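Local coordinates for protein germination-specific N-acetylmuramoyl-L-alanine amidase, Autolysin (Clostridioides difficile, PDB 7RAG) that probably hydrolyses the amide bond between N-acetylmuramic acid and L-alanine in peptidoglycan as a zinc-dependent amidase that pairs with the GerS lipoprotein, at residues 93-106 / 162-174. Numbering follows the deposited sequence.
Sequences RKEIISNSNANMFV and YLLKDNNIPSVLI
F105 and S171 face each other in parallel register at the start of strands 104-106 and 171-174, neighbours in the central mixed sheet of this Amidase_3-family amidase; the strand axes approach to 5.0 Å and run 14° apart. Backbone hydrogen bonds from F105 N to P170 O and from V172 N to F105 O join the two strands at this pair. On the sheet face bearing V106 and V172, their CG2 methyls lie side by side 4.0 Å apart, and V172 also packs on L135 of helix 130-147.

The other face carries F105, whose ring is covered on one side by I97 CD1 from helix 82-99, offset toward the rim, while L164 CD2 meets its edge in plane. I169 turns its CD1 back against F105 CB at 4.1 Å.

K94 reaches from the helix to the 3-10 segment 162-164 and the loop that follows it. Its CG stands anti to the backbone N (chi1 -162°) and the chain bends at chi2, carrying CD over one face of the Y162 ring and NZ in among three oxygens. There NZ donates to Y162 O, to K165 O at 2.7 Å in the carbonyl plane, and to N167 OD1 at 2.6 Å; it also makes a cation-pi contact over the Y162 ring face, 5.0 Å from the centroid. R93, one residue earlier, instead sends its guanidinium to D22 and the backbone of the zinc ligand H25.

The N167 amide is held at both ends, OD1 by K94 and ND2 by in-plane bonds to L163 O and S171 OG; S171 OG in turn donates to I169 O at 2.9 Å, approaching from above that carbonyl plane.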
loop_
_atom_site.group_PDB
_atom_site.type_symbol
_atom_site.label_atom_id
_atom_site.label_comp_id
_atom_site.label_asym_id
_atom_site.label_seq_id
_atom_site.Cartn_x
_atom_site.Cartn_y
_atom_site.Cartn_z
ATOM N N ARG B 93 -2.407 39.362 15.751
ATOM C CA ARG B 93 -2.557 38.060 15.103
ATOM C C ARG B 93 -3.028 38.211 13.655
ATOM O O ARG B 93 -2.539 37.517 12.750
ATOM C CB ARG B 93 -3.528 37.209 15.906
ATOM C CG ARG B 93 -3.147 37.155 17.355
ATOM C CD ARG B 93 -3.832 36.049 18.127
ATOM N NE ARG B 93 -3.325 36.060 19.493
ATOM C CZ ARG B 93 -3.308 35.024 20.331
ATOM N NH1 ARG B 93 -3.770 33.834 19.965
ATOM N NH2 ARG B 93 -2.811 35.182 21.550
ATOM N N LYS B 94 -3.961 39.135 13.407
ATOM C CA LYS B 94 -4.407 39.352 12.039
ATOM C C LYS B 94 -3.256 39.803 11.151
ATOM O O LYS B 94 -3.174 39.396 9.987
ATOM C CB LYS B 94 -5.539 40.375 11.992
ATOM C CG LYS B 94 -6.333 40.322 10.694
ATOM C CD LYS B 94 -7.118 39.014 10.630
ATOM C CE LYS B 94 -7.822 38.842 9.313
ATOM N NZ LYS B 94 -8.686 37.641 9.330
ATOM N N GLU B 95 -2.374 40.665 11.669
ATOM C CA GLU B 95 -1.262 41.141 10.844
ATOM C C GLU B 95 -0.274 40.013 10.561
ATOM O O GLU B 95 0.318 39.948 9.473
ATOM C CB GLU B 95 -0.558 42.323 11.502
ATOM N N ILE B 96 -0.080 39.123 11.534
ATOM C CA ILE B 96 0.757 37.955 11.289
ATOM C C ILE B 96 0.178 37.128 10.152
ATOM O O ILE B 96 0.912 36.645 9.286
ATOM C CB ILE B 96 0.922 37.134 12.573
ATOM C CG1 ILE B 96 1.743 37.931 13.575
ATOM C CG2 ILE B 96 1.569 35.782 12.276
ATOM C CD1 ILE B 96 1.837 37.283 14.912
ATOM N N ILE B 97 -1.152 36.987 10.111
ATOM C CA ILE B 97 -1.779 36.277 8.996
ATOM C C ILE B 97 -1.556 37.032 7.695
ATOM O O ILE B 97 -1.205 36.446 6.666
ATOM C CB ILE B 97 -3.282 36.056 9.253
ATOM C CG1 ILE B 97 -3.514 35.232 10.523
ATOM C CG2 ILE B 97 -3.929 35.325 8.082
ATOM C CD1 ILE B 97 -4.983 35.054 10.838
ATOM N N SER B 98 -1.765 38.349 7.720
ATOM C CA SER B 98 -1.703 39.127 6.485
ATOM C C SER B 98 -0.307 39.135 5.880
ATOM O O SER B 98 -0.157 39.035 4.661
ATOM C CB SER B 98 -2.158 40.555 6.742
ATOM O OG SER B 98 -3.550 40.579 6.957
ATOM N N ASN B 99 0.723 39.274 6.705
ATOM C CA ASN B 99 2.063 39.536 6.209
ATOM C C ASN B 99 2.904 38.271 6.021
ATOM O O ASN B 99 4.071 38.370 5.622
ATOM C CB ASN B 99 2.767 40.515 7.152
ATOM C CG ASN B 99 1.953 41.794 7.378
ATOM O OD1 ASN B 99 1.657 42.552 6.438
ATOM N ND2 ASN B 99 1.583 42.033 8.634
ATOM N N SER B 100 2.331 37.090 6.246
ATOM C CA SER B 100 3.111 35.864 6.309
ATOM C C SER B 100 3.361 35.195 4.965
ATOM O O SER B 100 4.367 34.499 4.835
ATOM C CB SER B 100 2.419 34.860 7.219
ATOM O OG SER B 100 2.521 35.297 8.554
ATOM N N ASN B 101 2.489 35.372 3.971
ATOM C CA ASN B 101 2.523 34.543 2.752
ATOM C C ASN B 101 2.458 33.060 3.103
ATOM O O ASN B 101 3.166 32.227 2.537
ATOM C CB ASN B 101 3.758 34.829 1.885
ATOM C CG ASN B 101 3.675 36.154 1.188
ATOM O OD1 ASN B 101 4.536 37.016 1.362
ATOM N ND2 ASN B 101 2.622 36.338 0.398
ATOM N N ALA B 102 1.632 32.736 4.080
ATOM C CA ALA B 102 1.414 31.350 4.446
ATOM C C ALA B 102 0.418 30.692 3.484
ATOM O O ALA B 102 -0.258 31.347 2.680
ATOM C CB ALA B 102 0.913 31.264 5.883
ATOM N N ASN B 103 0.342 29.370 3.565
ATOM C CA ASN B 103 -0.621 28.618 2.784
ATOM C C ASN B 103 -1.892 28.318 3.559
ATOM O O ASN B 103 -2.911 28.011 2.950
ATOM C CB ASN B 103 0.014 27.311 2.293
ATOM C CG ASN B 103 1.281 27.553 1.496
ATOM O OD1 ASN B 103 2.387 27.480 2.024
ATOM N ND2 ASN B 103 1.125 27.883 0.230
HETATM N N MSE B 104 -1.878 28.437 4.879
HETATM C CA MSE B 104 -2.996 27.945 5.677
HETATM C C MSE B 104 -2.944 28.496 7.092
HETATM O O MSE B 104 -1.874 28.779 7.609
HETATM C CB MSE B 104 -2.973 26.419 5.690
HETATM C CG MSE B 104 -4.004 25.776 6.571
HETATM SE SE MSE B 104 -3.677 23.855 6.671
HETATM C CE MSE B 104 -3.921 23.343 4.759
ATOM N N PHE B 105 -4.106 28.665 7.705
ATOM C CA PHE B 105 -4.220 29.200 9.049
ATOM C C PHE B 105 -5.099 28.283 9.885
ATOM O O PHE B 105 -6.247 28.016 9.506
ATOM C CB PHE B 105 -4.815 30.601 9.029
ATOM C CG PHE B 105 -5.165 31.120 10.392
ATOM C CD1 PHE B 105 -4.175 31.565 11.250
ATOM C CD2 PHE B 105 -6.484 31.167 10.818
ATOM C CE1 PHE B 105 -4.491 32.044 12.514
ATOM C CE2 PHE B 105 -6.811 31.641 12.079
ATOM C CZ PHE B 105 -5.819 32.079 12.926
ATOM N N VAL B 106 -4.574 27.825 11.022
ATOM C CA VAL B 106 -5.312 26.961 11.938
ATOM C C VAL B 106 -5.267 27.574 13.328
ATOM O O VAL B 106 -4.183 27.828 13.876
ATOM C CB VAL B 106 -4.765 25.517 11.980
ATOM C CG1 VAL B 106 -5.538 24.702 12.987
ATOM C CG2 VAL B 106 -4.843 24.871 10.608
ATOM N N TYR B 162 -13.174 37.025 13.774
ATOM C CA TYR B 162 -12.339 37.965 13.032
ATOM C C TYR B 162 -11.174 37.271 12.342
ATOM O O TYR B 162 -10.925 37.485 11.152
ATOM C CB TYR B 162 -11.823 39.049 13.982
ATOM C CG TYR B 162 -10.917 40.056 13.326
ATOM C CD1 TYR B 162 -11.309 40.724 12.184
ATOM C CD2 TYR B 162 -9.671 40.333 13.847
ATOM C CE1 TYR B 162 -10.486 41.648 11.579
ATOM C CE2 TYR B 162 -8.832 41.257 13.242
ATOM C CZ TYR B 162 -9.247 41.918 12.109
ATOM O OH TYR B 162 -8.417 42.834 11.498
ATOM N N LEU B 163 -10.450 36.425 13.062
ATOM C CA LEU B 163 -9.255 35.846 12.465
ATOM C C LEU B 163 -9.549 34.920 11.293
ATOM O O LEU B 163 -8.620 34.596 10.555
ATOM C CB LEU B 163 -8.442 35.098 13.527
ATOM C CG LEU B 163 -7.920 35.972 14.681
ATOM C CD1 LEU B 163 -7.097 35.140 15.624
ATOM C CD2 LEU B 163 -7.097 37.132 14.161
ATOM N N LEU B 164 -10.791 34.488 11.081
ATOM C CA LEU B 164 -11.092 33.688 9.896
ATOM C C LEU B 164 -11.633 34.499 8.723
ATOM O O LEU B 164 -11.699 33.961 7.612
ATOM C CB LEU B 164 -12.098 32.584 10.221
ATOM C CG LEU B 164 -11.769 31.615 11.337
ATOM C CD1 LEU B 164 -12.969 30.729 11.568
ATOM C CD2 LEU B 164 -10.555 30.799 10.977
ATOM N N LYS B 165 -12.028 35.761 8.930
ATOM C CA LYS B 165 -12.590 36.562 7.851
ATOM C C LYS B 165 -11.505 36.977 6.861
ATOM O O LYS B 165 -10.434 37.439 7.263
ATOM C CB LYS B 165 -13.259 37.816 8.405
ATOM C CG LYS B 165 -14.305 37.602 9.465
ATOM C CD LYS B 165 -15.116 38.899 9.686
ATOM C CE LYS B 165 -15.903 38.856 11.008
ATOM N NZ LYS B 165 -16.503 40.166 11.449
ATOM N N ASP B 166 -11.780 36.777 5.566
ATOM C CA ASP B 166 -11.081 37.438 4.458
ATOM C C ASP B 166 -9.563 37.257 4.503
ATOM O O ASP B 166 -8.797 38.216 4.418
ATOM C CB ASP B 166 -11.441 38.916 4.438
ATOM C CG ASP B 166 -12.907 39.140 4.203
ATOM O OD1 ASP B 166 -13.478 38.445 3.331
ATOM O OD2 ASP B 166 -13.492 40.015 4.883
ATOM N N ASN B 167 -9.132 36.001 4.580
ATOM C CA ASN B 167 -7.714 35.722 4.742
ATOM C C ASN B 167 -6.980 35.390 3.454
ATOM O O ASN B 167 -5.741 35.453 3.449
ATOM C CB ASN B 167 -7.503 34.556 5.703
ATOM C CG ASN B 167 -7.698 34.952 7.121
ATOM O OD1 ASN B 167 -7.546 36.126 7.487
ATOM N ND2 ASN B 167 -8.039 33.979 7.948
ATOM N N ASN B 168 -7.692 34.998 2.391
ATOM C CA ASN B 168 -7.127 34.552 1.119
ATOM C C ASN B 168 -6.430 33.212 1.212
ATOM O O ASN B 168 -5.863 32.766 0.214
ATOM C CB ASN B 168 -6.131 35.555 0.512
ATOM C CG ASN B 168 -6.773 36.890 0.180
ATOM O OD1 ASN B 168 -7.812 36.940 -0.481
ATOM N ND2 ASN B 168 -6.170 37.982 0.664
ATOM N N ILE B 169 -6.436 32.556 2.366
ATOM C CA ILE B 169 -5.891 31.205 2.473
ATOM C C ILE B 169 -6.880 30.344 3.244
ATOM O O ILE B 169 -7.766 30.865 3.928
ATOM C CB ILE B 169 -4.511 31.199 3.163
ATOM C CG1 ILE B 169 -4.560 31.997 4.473
ATOM C CG2 ILE B 169 -3.442 31.715 2.188
ATOM C CD1 ILE B 169 -3.333 31.808 5.351
ATOM N N PRO B 170 -6.779 29.020 3.116
ATOM C CA PRO B 170 -7.709 28.158 3.860
ATOM C C PRO B 170 -7.558 28.364 5.364
ATOM O O PRO B 170 -6.459 28.289 5.919
ATOM C CB PRO B 170 -7.308 26.742 3.421
ATOM C CG PRO B 170 -6.672 26.942 2.112
ATOM C CD PRO B 170 -5.950 28.233 2.185
ATOM N N SER B 171 -8.677 28.613 6.029
ATOM C CA SER B 171 -8.638 29.051 7.413
ATOM C C SER B 171 -9.682 28.292 8.205
ATOM O O SER B 171 -10.840 28.262 7.803
ATOM C CB SER B 171 -8.897 30.558 7.513
ATOM O OG SER B 171 -7.910 31.289 6.816
ATOM N N VAL B 172 -9.285 27.689 9.325
ATOM C CA VAL B 172 -10.216 26.926 10.145
ATOM C C VAL B 172 -9.929 27.183 11.613
ATOM O O VAL B 172 -8.792 27.458 12.019
ATOM C CB VAL B 172 -10.152 25.412 9.871
ATOM C CG1 VAL B 172 -10.364 25.127 8.395
ATOM C CG2 VAL B 172 -8.818 24.864 10.339
ATOM N N LEU B 173 -10.986 27.084 12.408
ATOM C CA LEU B 173 -10.894 27.123 13.856
ATOM C C LEU B 173 -11.281 25.758 14.390
ATOM O O LEU B 173 -12.255 25.166 13.925
ATOM C CB LEU B 173 -11.825 28.185 14.443
ATOM C CG LEU B 173 -11.948 28.146 15.972
ATOM C CD1 LEU B 173 -10.846 28.979 16.526
ATOM C CD2 LEU B 173 -13.307 28.647 16.479
ATOM N N ILE B 174 -10.532 25.254 15.364
ATOM C CA ILE B 174 -10.848 23.976 15.989
ATOM C C ILE B 174 -11.062 24.194 17.474
ATOM O O ILE B 174 -10.138 24.605 18.185
ATOM C CB ILE B 174 -9.747 22.938 15.754
ATOM C CG1 ILE B 174 -9.323 22.941 14.291
ATOM C CG2 ILE B 174 -10.244 21.567 16.139
ATOM C CD1 ILE B 174 -8.325 21.915 13.997
#